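Dihydrodipicolinate synthase (Agrobacterium tumefaciens, PDB 3B4U) probably catalyses, as a TIM-barrel lyase of the dihydrodipicolinate synthase family, the condensation of pyruvate with aspartate semialdehyde on the route to lysine. Local coordinates at residues B[51-54]-B[55-59]; B[120-123]-B[124-128]; B[179-182]-B[183-187]; B[215-218]-B[219-222]. All coordinates share one frame; numbering follows the deposited sequence.

Contact 1: B[51-54]-B[55-59]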
loop_
_atom_site.group_PDB
_atom_site.type_symbol
_atom_site.label_atom_id
_atom_site.label_comp_id
_atom_site.label_asym_id
_atom_site.label_seq_id
_atom_site.Cartn_x
_atom_site.Cartn_y
_atom_site.Cartn_z
ATOM N N CYS B 51 5.430 -0.802 6.914
ATOM C CA CYS B 51 5.053 -0.060 5.703
ATOM C C CYS B 51 5.923 1.174 5.509
ATOM O O CYS B 51 6.178 1.594 4.371
ATOM C CB CYS B 51 3.566 0.339 5.757
ATOM S SG CYS B 51 3.060 1.098 7.332
ATOM N N SER B 52 6.397 1.750 6.614
ATOM C CA SER B 52 7.199 2.954 6.596
ATOM C C SER B 52 8.702 2.685 6.529
ATOM O O SER B 52 9.468 3.646 6.485
ATOM C CB SER B 52 6.892 3.769 7.852
ATOM O OG SER B 52 5.491 3.984 7.940
ATOM N N VAL B 53 9.126 1.434 6.590
ATOM C CA VAL B 53 10.512 1.044 6.534
ATOM C C VAL B 53 10.841 0.774 5.079
ATOM O O VAL B 53 10.179 -0.007 4.398
ATOM C CB VAL B 53 10.765 -0.167 7.468
ATOM C CG1 VAL B 53 12.185 -0.678 7.291
ATOM C CG2 VAL B 53 10.488 0.225 8.914
ATOM N N GLY B 54 11.879 1.437 4.583
ATOM C CA GLY B 54 12.260 1.328 3.199
ATOM C C GLY B 54 12.741 -0.053 2.811
ATOM O O GLY B 54 13.149 -0.884 3.643
ATOM N N SER B 55 12.754 -0.282 1.508
ATOM C CA SER B 55 13.204 -1.538 0.950
ATOM C C SER B 55 14.702 -1.757 1.143
ATOM O O SER B 55 15.141 -2.911 1.192
ATOM C CB SER B 55 12.850 -1.635 -0.549
ATOM O OG SER B 55 11.439 -1.705 -0.685
ATOM N N ARG B 56 15.500 -0.684 1.225
ATOM C CA ARG B 56 16.904 -0.818 1.585
ATOM C C ARG B 56 17.080 -0.867 3.093
ATOM O O ARG B 56 17.859 -1.682 3.600
ATOM C CB ARG B 56 17.744 0.319 0.974
ATOM C CG ARG B 56 17.785 0.275 -0.527
ATOM C CD ARG B 56 18.617 1.380 -1.115
ATOM N NE ARG B 56 18.053 2.714 -0.960
ATOM C CZ ARG B 56 18.615 3.686 -0.254
ATOM N NH1 ARG B 56 19.684 3.480 0.517
ATOM N NH2 ARG B 56 18.096 4.889 -0.321
ATOM N N GLU B 57 16.317 -0.055 3.839
ATOM C CA GLU B 57 16.407 -0.092 5.279
ATOM C C GLU B 57 16.144 -1.478 5.848
ATOM O O GLU B 57 16.856 -1.940 6.743
ATOM C CB GLU B 57 15.418 0.888 5.904
ATOM C CG GLU B 57 15.792 2.325 5.795
ATOM C CD GLU B 57 14.794 3.228 6.433
ATOM O OE1 GLU B 57 13.573 2.990 6.309
ATOM O OE2 GLU B 57 15.220 4.215 7.065
ATOM N N ARG B 58 15.145 -2.174 5.321
ATOM C CA ARG B 58 14.825 -3.485 5.878
ATOM C C ARG B 58 15.966 -4.473 5.656
ATOM O O ARG B 58 16.153 -5.374 6.465
ATOM C CB ARG B 58 13.508 -3.991 5.316
ATOM C CG ARG B 58 13.457 -4.287 3.859
ATOM C CD ARG B 58 12.047 -4.705 3.446
ATOM N NE ARG B 58 11.737 -6.079 3.863
ATOM C CZ ARG B 58 10.669 -6.448 4.561
ATOM N NH1 ARG B 58 9.776 -5.596 5.039
ATOM N NH2 ARG B 58 10.515 -7.728 4.817
ATOM N N GLN B 59 16.676 -4.332 4.535
ATOM C CA GLN B 59 17.822 -5.200 4.256
ATOM C C GLN B 59 18.951 -4.942 5.238
ATOM O O GLN B 59 19.568 -5.871 5.742
ATOM C CB GLN B 59 18.265 -5.014 2.803
ATOM C CG GLN B 59 17.189 -5.417 1.798
ATOM C CD GLN B 59 17.515 -5.069 0.360
ATOM O OE1 GLN B 59 18.053 -4.014 0.048
ATOM N NE2 GLN B 59 17.111 -5.936 -0.520
HETATM O O HOH W 1 11.537 4.945 4.658
HETATM O O HOH W 2 9.426 -2.640 4.818
#
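The E57 carboxylate turns back on the loop before its helix and takes the backbone N-H of G54. The bond from G54 N to E57 OE1 is 2.9 Å and nearly straight, at 173°. OE1 accepts it through its anti lone pair. The first torsion sets the direction, with CG beside the backbone N of E57 (chi1 -74°). The extended chain beyond CG (chi2 -180°) gives the reach. The same OE1 forms a salt bridge with R267, whose NH1 also bonds S52 O.

Packing is tight around G54 and V53. R58 N donates to G54 O at 2.9 Å. The R58 side chain passes the same carbonyl, with R58 CG 3.4 Å from G54 O. V53 CG1 rests 3.9 Å from E57 CB. A water joins V53 O to R58 NH1, in the guanidinium plane, while R58 NH2 reaches G78 O.

The S55 and R56 side chains make little contact with 51-54. They face the second subunit, where S55 pairs with D86 and R56 with D89. A side chain gripping a loop N-H while the loop carbonyl takes a helix N-H is typical of a helix N-terminus, here in a beta-alpha connection of the TIM barrel.

Contact 2: B[120-123]-B[124-128]; sequences AWFS and AVFSK
W121 offers one face of its indole to V125, one helical turn later. V125 CG2 sits over the six-membered ring of W121, 3.7 Å from its centroid and only 2° off the ring normal. This is a CH-pi contact, and the methyl is almost equally far from all six ring carbons. CG lies anti to the backbone N of W121 (chi1 -172°), which brings the end of the indole nearer to V125 although the side chain starts out away from it. V125 CG2 is also 3.3 Å from W121 O, the acceptor for V125 N.

The residues belong to helix 115-129 of a beta-alpha-beta unit of the barrel, between strands 101-104 and 136-140. Both phenylalanines, F122 and F126, meet L104 on the first strand, and F126 makes an edge-to-face contact with F161. On the W121 side, I84 of helix 84-96 and A268 of the second subunit pack against the indole.

F122 and F126 form the next pair along. Their side chains lie side by side and point the same way. F122 CB is 3.9 Å from F126 CE2. The carbonyl oxygen F122 O stands over one face of the F126 ring, offset toward its rim, with F126 CG 3.2 Å from F122 O. That oxygen also accepts the backbone N-H of F126, with F126 N 2.9 Å from F122 O.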
loop_
_atom_site.group_PDB
_atom_site.type_symbol
_atom_site.label_atom_id
_atom_site.label_comp_id
_atom_site.label_asym_id
_atom_site.label_seq_id
_atom_site.Cartn_x
_atom_site.Cartn_y
_atom_site.Cartn_z
ATOM N N ALA B 120 -4.808 -15.786 -7.165
ATOM C CA ALA B 120 -3.867 -15.619 -8.246
ATOM C C ALA B 120 -2.650 -14.820 -7.821
ATOM O O ALA B 120 -1.536 -15.104 -8.245
ATOM C CB ALA B 120 -4.560 -14.958 -9.437
ATOM N N TRP B 121 -2.839 -13.808 -6.979
ATOM C CA TRP B 121 -1.717 -12.985 -6.535
ATOM C C TRP B 121 -0.762 -13.817 -5.662
ATOM O O TRP B 121 0.441 -13.842 -5.891
ATOM C CB TRP B 121 -2.213 -11.790 -5.718
ATOM C CG TRP B 121 -1.137 -10.805 -5.388
ATOM C CD1 TRP B 121 -0.733 -9.775 -6.171
ATOM C CD2 TRP B 121 -0.361 -10.740 -4.195
ATOM N NE1 TRP B 121 0.249 -9.067 -5.530
ATOM C CE2 TRP B 121 0.509 -9.646 -4.324
ATOM C CE3 TRP B 121 -0.317 -11.489 -3.028
ATOM C CZ2 TRP B 121 1.380 -9.251 -3.301
ATOM C CZ3 TRP B 121 0.546 -11.109 -2.012
ATOM C CH2 TRP B 121 1.386 -9.994 -2.167
ATOM N N PHE B 122 -1.313 -14.492 -4.646
ATOM C CA PHE B 122 -0.472 -15.319 -3.801
ATOM C C PHE B 122 0.234 -16.399 -4.621
ATOM O O PHE B 122 1.414 -16.645 -4.440
ATOM C CB PHE B 122 -1.290 -15.940 -2.664
ATOM C CG PHE B 122 -1.627 -15.005 -1.534
ATOM C CD1 PHE B 122 -0.641 -14.547 -0.671
ATOM C CD2 PHE B 122 -2.921 -14.574 -1.346
ATOM C CE1 PHE B 122 -0.938 -13.684 0.364
ATOM C CE2 PHE B 122 -3.224 -13.721 -0.309
ATOM C CZ PHE B 122 -2.242 -13.286 0.544
ATOM N N SER B 123 -0.502 -17.050 -5.513
ATOM C CA SER B 123 0.125 -18.063 -6.358
ATOM C C SER B 123 1.299 -17.511 -7.151
ATOM O O SER B 123 2.350 -18.140 -7.244
ATOM C CB SER B 123 -0.889 -18.638 -7.332
ATOM O OG SER B 123 -0.271 -19.641 -8.127
ATOM N N ALA B 124 1.134 -16.321 -7.723
ATOM C CA ALA B 124 2.209 -15.707 -8.505
ATOM C C ALA B 124 3.405 -15.348 -7.635
ATOM O O ALA B 124 4.547 -15.525 -8.045
ATOM C CB ALA B 124 1.689 -14.481 -9.231
ATOM N N VAL B 125 3.149 -14.873 -6.423
ATOM C CA VAL B 125 4.244 -14.589 -5.483
ATOM C C VAL B 125 5.011 -15.874 -5.170
ATOM O O VAL B 125 6.237 -15.883 -5.237
ATOM C CB VAL B 125 3.713 -13.933 -4.181
ATOM C CG1 VAL B 125 4.815 -13.837 -3.120
ATOM C CG2 VAL B 125 3.167 -12.548 -4.497
ATOM N N PHE B 126 4.312 -16.945 -4.869
ATOM C CA PHE B 126 4.960 -18.201 -4.512
ATOM C C PHE B 126 5.770 -18.757 -5.681
ATOM O O PHE B 126 6.898 -19.227 -5.477
ATOM C CB PHE B 126 3.941 -19.222 -4.011
ATOM C CG PHE B 126 3.129 -18.767 -2.826
ATOM C CD1 PHE B 126 3.573 -17.767 -1.945
ATOM C CD2 PHE B 126 1.887 -19.305 -2.619
ATOM C CE1 PHE B 126 2.784 -17.331 -0.916
ATOM C CE2 PHE B 126 1.094 -18.882 -1.589
ATOM C CZ PHE B 126 1.559 -17.897 -0.726
ATOM N N SER B 127 5.218 -18.687 -6.890
ATOM C CA SER B 127 5.942 -19.133 -8.084
ATOM C C SER B 127 7.212 -18.339 -8.277
ATOM O O SER B 127 8.251 -18.899 -8.658
ATOM C CB SER B 127 5.055 -18.997 -9.321
ATOM O OG SER B 127 5.766 -19.400 -10.484
ATOM N N LYS B 128 7.142 -17.023 -8.082
ATOM C CA LYS B 128 8.282 -16.156 -8.244
ATOM C C LYS B 128 9.354 -16.398 -7.177
ATOM O O LYS B 128 10.552 -16.381 -7.477
ATOM C CB LYS B 128 7.822 -14.703 -8.245
ATOM C CG LYS B 128 8.920 -13.728 -8.560
ATOM C CD LYS B 128 9.467 -13.906 -9.961
ATOM C CE LYS B 128 10.400 -12.763 -10.354
ATOM N NZ LYS B 128 10.806 -12.890 -11.786
#

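Contact 3: B[179-182]-B[183-187]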
loop_
_atom_site.group_PDB
_atom_site.type_symbol
_atom_site.label_atom_id
_atom_site.label_comp_id
_atom_site.label_asym_id
_atom_site.label_seq_id
_atom_site.Cartn_x
_atom_site.Cartn_y
_atom_site.Cartn_z
ATOM N N GLU B 179 -13.137 -18.858 14.492
ATOM C CA GLU B 179 -13.546 -20.193 14.884
ATOM C C GLU B 179 -13.589 -21.163 13.687
ATOM O O GLU B 179 -13.277 -22.333 13.848
ATOM C CB GLU B 179 -14.865 -20.145 15.663
ATOM C CG GLU B 179 -16.105 -19.978 14.878
ATOM C CD GLU B 179 -17.350 -20.144 15.733
ATOM O OE1 GLU B 179 -17.261 -20.860 16.732
ATOM O OE2 GLU B 179 -18.372 -19.560 15.390
ATOM N N ARG B 180 -14.005 -20.674 12.513
ATOM C CA ARG B 180 -13.970 -21.442 11.263
ATOM C C ARG B 180 -12.551 -21.716 10.807
ATOM O O ARG B 180 -12.263 -22.802 10.317
ATOM C CB ARG B 180 -14.709 -20.703 10.154
ATOM C CG ARG B 180 -16.189 -20.661 10.383
ATOM C CD ARG B 180 -16.883 -19.832 9.344
ATOM N NE ARG B 180 -16.838 -20.507 8.056
ATOM C CZ ARG B 180 -16.423 -19.970 6.915
ATOM N NH1 ARG B 180 -16.002 -18.713 6.854
ATOM N NH2 ARG B 180 -16.436 -20.707 5.810
ATOM N N LEU B 181 -11.654 -20.721 10.959
ATOM C CA LEU B 181 -10.246 -20.984 10.664
ATOM C C LEU B 181 -9.748 -22.136 11.503
ATOM O O LEU B 181 -8.995 -22.962 11.028
ATOM C CB LEU B 181 -9.337 -19.760 10.897
ATOM C CG LEU B 181 -9.446 -18.602 9.923
ATOM C CD1 LEU B 181 -8.469 -17.539 10.399
ATOM C CD2 LEU B 181 -9.152 -19.024 8.484
ATOM N N LEU B 182 -10.119 -22.185 12.776
ATOM C CA LEU B 182 -9.661 -23.261 13.626
ATOM C C LEU B 182 -10.263 -24.612 13.225
ATOM O O LEU B 182 -9.541 -25.611 13.154
ATOM C CB LEU B 182 -9.919 -22.921 15.098
ATOM C CG LEU B 182 -9.088 -21.732 15.615
ATOM C CD1 LEU B 182 -9.673 -21.202 16.924
ATOM C CD2 LEU B 182 -7.597 -22.102 15.763
ATOM N N LYS B 183 -11.562 -24.647 12.922
ATOM C CA LYS B 183 -12.200 -25.920 12.518
ATOM C C LYS B 183 -11.728 -26.470 11.188
ATOM O O LYS B 183 -11.567 -27.679 11.026
ATOM C CB LYS B 183 -13.716 -25.728 12.450
ATOM C CG LYS B 183 -14.356 -25.530 13.789
ATOM C CD LYS B 183 -15.833 -25.159 13.606
ATOM C CE LYS B 183 -16.561 -24.975 14.901
ATOM N NZ LYS B 183 -18.003 -24.637 14.650
ATOM N N GLU B 184 -11.605 -25.567 10.216
ATOM C CA GLU B 184 -11.281 -25.958 8.864
ATOM C C GLU B 184 -9.794 -26.032 8.637
ATOM O O GLU B 184 -9.360 -26.849 7.832
ATOM C CB GLU B 184 -11.899 -25.010 7.851
ATOM C CG GLU B 184 -13.381 -24.929 7.908
ATOM C CD GLU B 184 -14.075 -26.208 7.546
ATOM O OE1 GLU B 184 -13.581 -27.007 6.714
ATOM O OE2 GLU B 184 -15.142 -26.407 8.146
ATOM N N HIS B 185 -9.009 -25.155 9.305
ATOM C CA HIS B 185 -7.610 -24.960 8.983
ATOM C C HIS B 185 -6.738 -24.940 10.214
ATOM O O HIS B 185 -5.619 -24.472 10.158
ATOM C CB HIS B 185 -7.430 -23.680 8.158
ATOM C CG HIS B 185 -8.308 -23.661 6.961
ATOM N ND1 HIS B 185 -8.288 -24.679 6.033
ATOM C CD2 HIS B 185 -9.261 -22.786 6.555
ATOM C CE1 HIS B 185 -9.201 -24.432 5.108
ATOM N NE2 HIS B 185 -9.795 -23.282 5.391
ATOM N N GLY B 186 -7.186 -25.570 11.287
ATOM C CA GLY B 186 -6.398 -25.622 12.499
ATOM C C GLY B 186 -5.216 -26.561 12.451
ATOM O O GLY B 186 -4.449 -26.587 13.381
ATOM N N ASP B 187 -5.049 -27.253 11.322
ATOM C CA ASP B 187 -3.821 -27.963 10.986
ATOM C C ASP B 187 -2.673 -27.007 10.684
ATOM O O ASP B 187 -1.508 -27.381 10.765
ATOM C CB ASP B 187 -4.050 -28.980 9.847
ATOM C CG ASP B 187 -4.647 -28.394 8.573
ATOM O OD1 ASP B 187 -5.559 -27.586 8.589
ATOM O OD2 ASP B 187 -4.226 -28.841 7.480
HETATM O O HOH W 3 -18.209 -23.747 17.147
#
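E179 and K183 reach along the helix surface toward each other. Their charged ends stop short of a salt bridge, with E179 OE1 4.4 Å from K183 NZ. A water fills the step: it accepts from K183 NZ at 2.7 Å and donates to E179 OE1 at 3.1 Å. The lysine chain is extended beyond CG. K183 CG lies anti to the carbonyl carbon (chi1 -69°) and passes 3.4 Å from E179 O.

R180 and E184 are placed differently. E184 bends at chi2 (-65°), and E184 CG lies 3.4 Å from R180 O. In the conformer given, R180 NH2 forms a salt bridge with E152.

E179 to E184 lie near the C-terminal end of helix 175-185, which links strands 165-170 and 189-192 in a beta-alpha-beta unit of the TIM barrel. L181 faces inward here, onto V168 of the first strand and V154 of helix 151-160.

H185 follows L181 by one turn. Its ring lies with one face over E184 CB, while H185 CD2 is 4.2 Å from L181 CD2. H185 ND1 is hydrogen-bonded to K158 NZ. The backbone bond from H185 N to L181 O is 2.8 Å but bent, at 137°, and the donor stands above the carbonyl plane.

Contact 4: B[215-218]-B[219-222]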
loop_
_atom_site.group_PDB
_atom_site.type_symbol
_atom_site.label_atom_id
_atom_site.label_comp_id
_atom_site.label_asym_id
_atom_site.label_seq_id
_atom_site.Cartn_x
_atom_site.Cartn_y
_atom_site.Cartn_z
ATOM N N ASN B 215 5.294 -6.369 23.262
ATOM C CA ASN B 215 6.464 -5.482 23.355
ATOM C C ASN B 215 6.675 -4.954 24.775
ATOM O O ASN B 215 7.787 -4.539 25.088
ATOM C CB ASN B 215 6.304 -4.274 22.442
ATOM C CG ASN B 215 6.542 -4.589 20.985
ATOM O OD1 ASN B 215 7.699 -4.699 20.558
ATOM N ND2 ASN B 215 5.479 -4.698 20.228
ATOM N N PHE B 216 5.650 -4.972 25.629
ATOM C CA PHE B 216 5.761 -4.381 26.956
ATOM C C PHE B 216 5.117 -5.177 28.067
ATOM O O PHE B 216 5.322 -4.801 29.216
ATOM C CB PHE B 216 5.307 -2.905 26.957
ATOM C CG PHE B 216 3.874 -2.731 26.593
ATOM C CD1 PHE B 216 2.884 -2.794 27.570
ATOM C CD2 PHE B 216 3.486 -2.487 25.301
ATOM C CE1 PHE B 216 1.561 -2.671 27.254
ATOM C CE2 PHE B 216 2.150 -2.366 24.982
ATOM C CZ PHE B 216 1.182 -2.455 25.973
ATOM N N LEU B 217 4.386 -6.244 27.760
ATOM C CA LEU B 217 3.807 -7.165 28.759
ATOM C C LEU B 217 4.059 -8.588 28.264
ATOM O O LEU B 217 3.131 -9.375 28.023
ATOM C CB LEU B 217 2.325 -6.896 29.013
ATOM C CG LEU B 217 2.000 -5.654 29.841
ATOM C CD1 LEU B 217 0.497 -5.321 29.690
ATOM C CD2 LEU B 217 2.370 -5.858 31.304
ATOM N N THR B 218 5.318 -8.915 28.026
ATOM C CA THR B 218 5.647 -10.174 27.357
ATOM C C THR B 218 5.148 -11.407 28.102
ATOM O O THR B 218 4.497 -12.266 27.506
ATOM C CB THR B 218 7.148 -10.288 27.103
ATOM O OG1 THR B 218 7.627 -9.105 26.443
ATOM C CG2 THR B 218 7.405 -11.502 26.243
ATOM N N GLN B 219 5.475 -11.496 29.398
ATOM C CA GLN B 219 5.052 -12.660 30.163
ATOM C C GLN B 219 3.541 -12.813 30.212
ATOM O O GLN B 219 3.013 -13.922 30.122
ATOM C CB GLN B 219 5.630 -12.604 31.577
ATOM C CG GLN B 219 7.029 -13.142 31.659
ATOM C CD GLN B 219 7.034 -14.651 31.513
ATOM O OE1 GLN B 219 6.403 -15.361 32.315
ATOM N NE2 GLN B 219 7.755 -15.167 30.536
ATOM N N GLU B 220 2.848 -11.700 30.338
ATOM C CA GLU B 220 1.399 -11.745 30.426
ATOM C C GLU B 220 0.771 -12.246 29.125
ATOM O O GLU B 220 -0.151 -13.061 29.112
ATOM C CB GLU B 220 0.822 -10.362 30.784
ATOM C CG GLU B 220 1.150 -9.890 32.197
ATOM C CD GLU B 220 2.535 -9.318 32.411
ATOM O OE1 GLU B 220 3.346 -9.220 31.459
ATOM O OE2 GLU B 220 2.813 -8.969 33.575
ATOM N N VAL B 221 1.289 -11.782 28.000
ATOM C CA VAL B 221 0.805 -12.263 26.708
ATOM C C VAL B 221 1.199 -13.724 26.499
ATOM O O VAL B 221 0.424 -14.482 25.936
ATOM C CB VAL B 221 1.228 -11.355 25.534
ATOM C CG1 VAL B 221 0.695 -11.912 24.228
ATOM C CG2 VAL B 221 0.718 -9.913 25.742
ATOM N N ARG B 222 2.393 -14.130 26.934
ATOM C CA ARG B 222 2.782 -15.530 26.782
ATOM C C ARG B 222 1.794 -16.485 27.453
ATOM O O ARG B 222 1.462 -17.531 26.915
ATOM C CB ARG B 222 4.209 -15.742 27.296
ATOM C CG ARG B 222 4.696 -17.140 27.010
ATOM C CD ARG B 222 6.078 -17.445 27.592
ATOM N NE ARG B 222 6.399 -18.856 27.372
ATOM C CZ ARG B 222 6.816 -19.398 26.241
ATOM N NH1 ARG B 222 7.126 -18.660 25.160
ATOM N NH2 ARG B 222 6.921 -20.715 26.189
#
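L217 meets E220 at the start of helix 218-225, where L217 holds the N-cap position after strand 208-211 of the TIM barrel. E220 folds back over the leucine. E220 CB lies 3.7 Å from L217 O and also touches L217 CB. The chain then bends at chi2 (79°), which turns the carboxylate back toward the loop. The carboxylate carbon E220 CD comes 3.6 Å from L217 CD2. E220 OE1 goes furthest in. E220 OE1 is 3.3 Å from L217 C, and also borders L217 CA, CB and CD2. E220 OE2 stays further out, 3.9 Å from L217 CD2.

The acidic group thus lies against a leucine side chain and the N-cap backbone. The helix start may offset its negative charge, while L217 O, 3.4 Å from E220 OE1, would probably disfavour it. R233 of helix 232-240 touches the E220 side chain.

L217 itself is buried, packed on I234 of helix 232-240 and F285 of helix 275-289. T218 OG1 bonds A214 O.

The first helical bond runs from V221 N to L217 O, and V221 CG2 packs 3.4 Å from that same oxygen, L217 O.

All four contacts lie in the alpha/beta connections around one TIM barrel, and none touches another. Contacts 1 and 4 join loops to the helices that follow strands 40-43 and 208-211. Contacts 2 and 3 lie within barrel helices, their centres 23 Å apart. Contacts 1 and 3 sit on opposite sides of the chain centre, as do contacts 2 and 4, whose centres are 35 Å apart. Contacts 1 and 2 both meet the second subunit and come within about 12 Å of each other at their nearest atoms. The side chains of S55 and W121 each lie about 10 Å from a bound magnesium ion. Contacts 3 and 4 are touched by no other chain of the assembly.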